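Local coordinates for minor capsid protein (Enterobacteria phage PRD1, PDB 1YQ5) that forms, together with proteins P31 and P2, the spike complexes at the five-fold vertices of the capsid and is essential for viral infectivity, at the interface of chains A and B. Residues are numbered along the deposited sequence; one frame, centred on the assembly and turned at random. Chains: chain A/B, Minor capsid protein.

Contact 1 and contact 2 belong to one subunit interface of the homotrimeric C-terminal domain of P5, and the centres of their C-alpha atoms lie about 18 Å apart. Strand 59-68 of chain A runs through both, giving A:Gln62 and A:Thr64 to contact 1 and A:Lys68, at its end, to contact 2. Strand 100-109 also serves both, from chain B in contact 1 and, through its first residue A:Gly100, from chain A in contact 2. The two chains contribute different residues and the pairing is not an exact two-fold, as fits a homotrimer, in which the same pair of surfaces would recur between subunits.

Contact 1: the interface of chains A and B. Residues chain A 8, 62, 64, 139, 141; chain B 60, 105-106, 108.
The backbone of B:Leu106, extended in strand 100-109, presents its amide and carbonyl groups to A:Thr64 and A:Thr139, which lie in the extended strands 59-68 and 135-142 of chain A. The amide N of B:Leu106 donates a hydrogen bond of 2.9 Å to the hydroxyl OG1 of A:Thr64, noticeably bent at 133° about the hydrogen. A:Thr64 holds OG1 anti to its own carbonyl carbon (chi1 -68°), which turns the hydroxyl towards this amide. The methyl CG2 of the same threonine lies near the carbonyl O of B:Leu106.

That carbonyl is reached from A:Thr139 through a water. Water 1 lies 2.7 Å from A:Thr139 OG1 and also 2.7 Å from B:Leu106 O, spanning a gap too wide for a direct bond. Within chain A, the hydroxyl OG of A:Ser8, which also lies against B:Tyr108 CB, is hydrogen-bonded to A:Thr139 OG1 at 2.8 Å, a link that should restrain the rotation of the threonine. Polar groups thus engage both the amide and the carbonyl of B:Leu106.

Its side chain makes the apolar part of the contact. CG stands anti to the backbone N (chi1 169°), carrying the methyl CD2 in among A:Gln62, A:Thr139 and A:Ala141. A:Gln62 runs antiparallel alongside it, its CG 3.5 Å from B:Leu106 CD2. A:Thr139 crosses the leucine at about a right angle, with CG2 3.8 Å from CD2 of B:Leu106. The methyl of A:Ala141 meets the same CD2, and B:Leu60 CD2 meets A:Thr139 CG2 at 4.0 Å, from a direction roughly perpendicular to that of B:Leu106 CD2.

Within the jelly-roll, A:Ser8, A:Gln62, A:Thr64, A:Thr139 and A:Ala141 come from strands 5-11, 59-68 and 135-142, whose side chains receive strand 100-109 of the neighbouring subunit.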
loop_
_atom_site.group_PDB
_atom_site.type_symbol
_atom_site.label_atom_id
_atom_site.label_comp_id
_atom_site.label_asym_id
_atom_site.label_seq_id
_atom_site.Cartn_x
_atom_site.Cartn_y
_atom_site.Cartn_z
ATOM N N SER A 8 -5.558 -8.674 13.034
ATOM C CA SER A 8 -6.296 -7.533 12.512
ATOM C C SER A 8 -7.004 -6.875 13.691
ATOM O O SER A 8 -7.725 -7.535 14.442
ATOM C CB SER A 8 -7.301 -7.996 11.454
ATOM O OG SER A 8 -7.923 -6.886 10.826
ATOM N N GLN A 62 3.247 -8.182 5.743
ATOM C CA GLN A 62 2.402 -7.251 5.007
ATOM C C GLN A 62 1.639 -6.503 6.089
ATOM O O GLN A 62 0.972 -7.113 6.927
ATOM C CB GLN A 62 1.427 -7.992 4.090
ATOM C CG GLN A 62 0.417 -7.080 3.392
ATOM C CD GLN A 62 1.069 -5.925 2.644
ATOM O OE1 GLN A 62 1.969 -6.127 1.827
ATOM N NE2 GLN A 62 0.609 -4.705 2.917
ATOM N N THR A 64 -0.876 -2.977 7.101
ATOM C CA THR A 64 -1.762 -1.907 6.671
ATOM C C THR A 64 -2.384 -1.217 7.871
ATOM O O THR A 64 -2.812 -1.866 8.824
ATOM C CB THR A 64 -2.926 -2.420 5.786
ATOM O OG1 THR A 64 -2.416 -2.878 4.528
ATOM C CG2 THR A 64 -3.943 -1.298 5.536
ATOM N N THR A 139 -3.708 -4.083 10.436
ATOM C CA THR A 139 -3.612 -5.497 10.110
ATOM C C THR A 139 -2.196 -5.863 9.686
ATOM O O THR A 139 -1.578 -5.169 8.879
ATOM C CB THR A 139 -4.576 -5.869 8.964
ATOM O OG1 THR A 139 -5.925 -5.619 9.377
ATOM C CG2 THR A 139 -4.425 -7.337 8.589
ATOM N N ALA A 141 0.289 -9.385 8.652
ATOM C CA ALA A 141 0.317 -10.802 8.329
ATOM C C ALA A 141 1.713 -11.208 7.891
ATOM O O ALA A 141 2.356 -10.508 7.109
ATOM C CB ALA A 141 -0.688 -11.115 7.222
ATOM N N LEU B 60 -8.634 -12.688 4.899
ATOM C CA LEU B 60 -7.782 -11.532 4.657
ATOM C C LEU B 60 -7.612 -11.310 3.166
ATOM O O LEU B 60 -7.336 -12.249 2.413
ATOM C CB LEU B 60 -6.413 -11.740 5.306
ATOM C CG LEU B 60 -6.398 -11.773 6.836
ATOM C CD1 LEU B 60 -5.030 -12.217 7.332
ATOM C CD2 LEU B 60 -6.742 -10.385 7.377
ATOM N N LEU B 105 -4.359 -1.977 0.233
ATOM C CA LEU B 105 -4.868 -2.358 1.538
ATOM C C LEU B 105 -4.873 -3.854 1.809
ATOM O O LEU B 105 -5.112 -4.658 0.912
ATOM C CB LEU B 105 -6.314 -1.870 1.666
ATOM C CG LEU B 105 -6.630 -0.410 1.360
ATOM C CD1 LEU B 105 -7.994 -0.307 0.685
ATOM C CD2 LEU B 105 -6.593 0.394 2.647
ATOM N N LEU B 106 -4.601 -4.208 3.059
ATOM C CA LEU B 106 -4.674 -5.590 3.515
ATOM C C LEU B 106 -5.756 -5.447 4.577
ATOM O O LEU B 106 -5.549 -4.774 5.583
ATOM C CB LEU B 106 -3.372 -6.062 4.172
ATOM C CG LEU B 106 -3.527 -7.415 4.891
ATOM C CD1 LEU B 106 -3.976 -8.466 3.895
ATOM C CD2 LEU B 106 -2.218 -7.833 5.553
ATOM N N TYR B 108 -9.480 -7.352 6.591
ATOM C CA TYR B 108 -10.231 -8.560 6.891
ATOM C C TYR B 108 -11.642 -8.342 6.367
ATOM O O TYR B 108 -12.257 -7.306 6.632
ATOM C CB TYR B 108 -10.309 -8.829 8.393
ATOM C CG TYR B 108 -11.102 -10.081 8.686
ATOM C CD1 TYR B 108 -10.536 -11.340 8.494
ATOM C CD2 TYR B 108 -12.440 -10.010 9.077
ATOM C CE1 TYR B 108 -11.281 -12.501 8.677
ATOM C CE2 TYR B 108 -13.196 -11.169 9.265
ATOM C CZ TYR B 108 -12.606 -12.409 9.061
ATOM O OH TYR B 108 -13.336 -13.561 9.231
HETATM O O HOH W 1 -6.806 -3.637 7.740
#

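Contact 2: the interface of chains A and B. Residues chain A 68, 97-100; chain B 26, 78-79, 87, 89-91.
A:Lys68 and B:Asp87 form a salt bridge at one end of this subunit contact, while A:Leu97 and A:Thr98 pack against an apolar surface of chain B. In the charged pair, the ammonium NZ of A:Lys68 donates a hydrogen bond to the carboxylate OD2 of B:Asp87 at 2.6 Å, meeting the syn lone pair, on the side of the other oxygen. That other oxygen, OD1, lies 2.7 Å from water 2, which is 3.1 Å from A:Lys68 NZ, so a direct and a water-mediated link join the same two groups. The lysine curls through its last three torsions, bringing CD, CE and NZ alongside OD2, and its side chain lies roughly perpendicular to that of B:Asp87. Both charges are likely to be stabilised by this pairing.

The apolar packing starts on the lysine stem, whose CD touches B:Val89 CG2 at 3.9 Å. The same valine methyl presses against the backbone of A:Thr98, 3.6 Å from its CA, in the loop leading into strand 100-109. A:Thr98 has OG1 between the backbone N and the carbonyl carbon (chi1 62°), leaving CG2 to point at B:Leu78 CB, 3.8 Å away, while OG1 faces the methyl of B:Ala91. Beside it, A:Leu97 crosses B:Leu78 at about a right angle, the CD1 methyl of B:Leu78 resting on the flank of A:Leu97, against its CB and CD1. B:Leu26, from a loop, flanks A:Leu97: its CD1 stands 3.8 Å from the carbonyl O of A:Leu97 and 4.1 Å from A:Leu97 CB.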
loop_
_atom_site.group_PDB
_atom_site.type_symbol
_atom_site.label_atom_id
_atom_site.label_comp_id
_atom_site.label_asym_id
_atom_site.label_seq_id
_atom_site.Cartn_x
_atom_site.Cartn_y
_atom_site.Cartn_z
ATOM N N LYS A 68 -10.181 6.749 9.456
ATOM C CA LYS A 68 -11.287 7.567 8.995
ATOM C C LYS A 68 -11.693 8.354 10.239
ATOM O O LYS A 68 -11.863 7.782 11.316
ATOM C CB LYS A 68 -12.486 6.725 8.526
ATOM C CG LYS A 68 -12.346 6.047 7.166
ATOM C CD LYS A 68 -11.923 7.018 6.064
ATOM C CE LYS A 68 -12.808 8.266 5.983
ATOM N NZ LYS A 68 -14.238 7.994 5.641
ATOM N N LEU A 97 -14.327 14.062 1.108
ATOM C CA LEU A 97 -14.395 12.777 0.413
ATOM C C LEU A 97 -13.338 11.788 0.906
ATOM O O LEU A 97 -13.514 10.572 0.803
ATOM C CB LEU A 97 -14.230 12.990 -1.095
ATOM C CG LEU A 97 -15.420 13.676 -1.773
ATOM C CD1 LEU A 97 -15.075 14.065 -3.207
ATOM C CD2 LEU A 97 -16.612 12.728 -1.739
ATOM N N THR A 98 -12.238 12.312 1.434
ATOM C CA THR A 98 -11.164 11.463 1.938
ATOM C C THR A 98 -10.732 11.964 3.312
ATOM O O THR A 98 -9.632 12.497 3.477
ATOM C CB THR A 98 -9.945 11.470 0.981
ATOM O OG1 THR A 98 -9.412 12.799 0.886
ATOM C CG2 THR A 98 -10.357 11.002 -0.401
ATOM N N ALA A 99 -11.611 11.787 4.291
ATOM C CA ALA A 99 -11.356 12.225 5.658
ATOM C C ALA A 99 -10.526 11.199 6.422
ATOM O O ALA A 99 -10.970 10.637 7.422
ATOM C CB ALA A 99 -12.681 12.476 6.375
ATOM N N GLY A 100 -9.314 10.961 5.940
ATOM C CA GLY A 100 -8.448 10.003 6.592
ATOM C C GLY A 100 -7.234 9.694 5.748
ATOM O O GLY A 100 -6.852 10.479 4.880
ATOM N N LEU B 26 -17.171 10.867 -5.613
ATOM C CA LEU B 26 -16.813 9.457 -5.609
ATOM C C LEU B 26 -18.029 8.575 -5.827
ATOM O O LEU B 26 -18.786 8.300 -4.895
ATOM C CB LEU B 26 -16.122 9.077 -4.296
ATOM C CG LEU B 26 -14.725 9.662 -4.082
ATOM C CD1 LEU B 26 -14.221 9.253 -2.702
ATOM C CD2 LEU B 26 -13.777 9.164 -5.175
ATOM N N LEU B 78 -8.262 11.308 -5.672
ATOM C CA LEU B 78 -8.889 10.757 -4.478
ATOM C C LEU B 78 -9.284 9.312 -4.755
ATOM O O LEU B 78 -9.958 9.029 -5.747
ATOM C CB LEU B 78 -10.139 11.563 -4.121
ATOM C CG LEU B 78 -9.990 13.086 -4.113
ATOM C CD1 LEU B 78 -11.319 13.708 -3.729
ATOM C CD2 LEU B 78 -8.893 13.510 -3.139
ATOM N N LEU B 79 -8.865 8.401 -3.883
ATOM C CA LEU B 79 -9.191 6.992 -4.069
ATOM C C LEU B 79 -9.925 6.423 -2.871
ATOM O O LEU B 79 -9.638 6.780 -1.727
ATOM C CB LEU B 79 -7.924 6.175 -4.335
ATOM C CG LEU B 79 -7.210 6.460 -5.658
ATOM C CD1 LEU B 79 -6.504 7.796 -5.579
ATOM C CD2 LEU B 79 -6.205 5.350 -5.951
ATOM N N ASP B 87 -14.806 1.894 5.057
ATOM C CA ASP B 87 -14.358 2.578 3.854
ATOM C C ASP B 87 -12.906 3.000 4.104
ATOM O O ASP B 87 -12.527 3.331 5.232
ATOM C CB ASP B 87 -15.239 3.788 3.527
ATOM C CG ASP B 87 -15.074 4.919 4.513
ATOM O OD1 ASP B 87 -15.420 4.737 5.699
ATOM O OD2 ASP B 87 -14.597 5.993 4.095
ATOM N N VAL B 89 -9.645 5.372 2.437
ATOM C CA VAL B 89 -9.317 6.406 1.469
ATOM C C VAL B 89 -7.881 6.897 1.502
ATOM O O VAL B 89 -7.122 6.619 2.433
ATOM C CB VAL B 89 -10.211 7.639 1.678
ATOM C CG1 VAL B 89 -11.676 7.238 1.636
ATOM C CG2 VAL B 89 -9.876 8.293 3.013
ATOM N N VAL B 90 -7.538 7.648 0.462
ATOM C CA VAL B 90 -6.232 8.267 0.334
ATOM C C VAL B 90 -6.334 9.342 -0.742
ATOM O O VAL B 90 -7.121 9.219 -1.685
ATOM C CB VAL B 90 -5.142 7.249 -0.073
ATOM C CG1 VAL B 90 -5.241 6.926 -1.566
ATOM C CG2 VAL B 90 -3.772 7.812 0.264
ATOM N N ALA B 91 -5.556 10.405 -0.577
ATOM C CA ALA B 91 -5.517 11.493 -1.545
ATOM C C ALA B 91 -4.074 11.545 -2.043
ATOM O O ALA B 91 -3.144 11.483 -1.244
ATOM C CB ALA B 91 -5.906 12.806 -0.879
HETATM O O HOH W 2 -16.491 6.605 7.265
#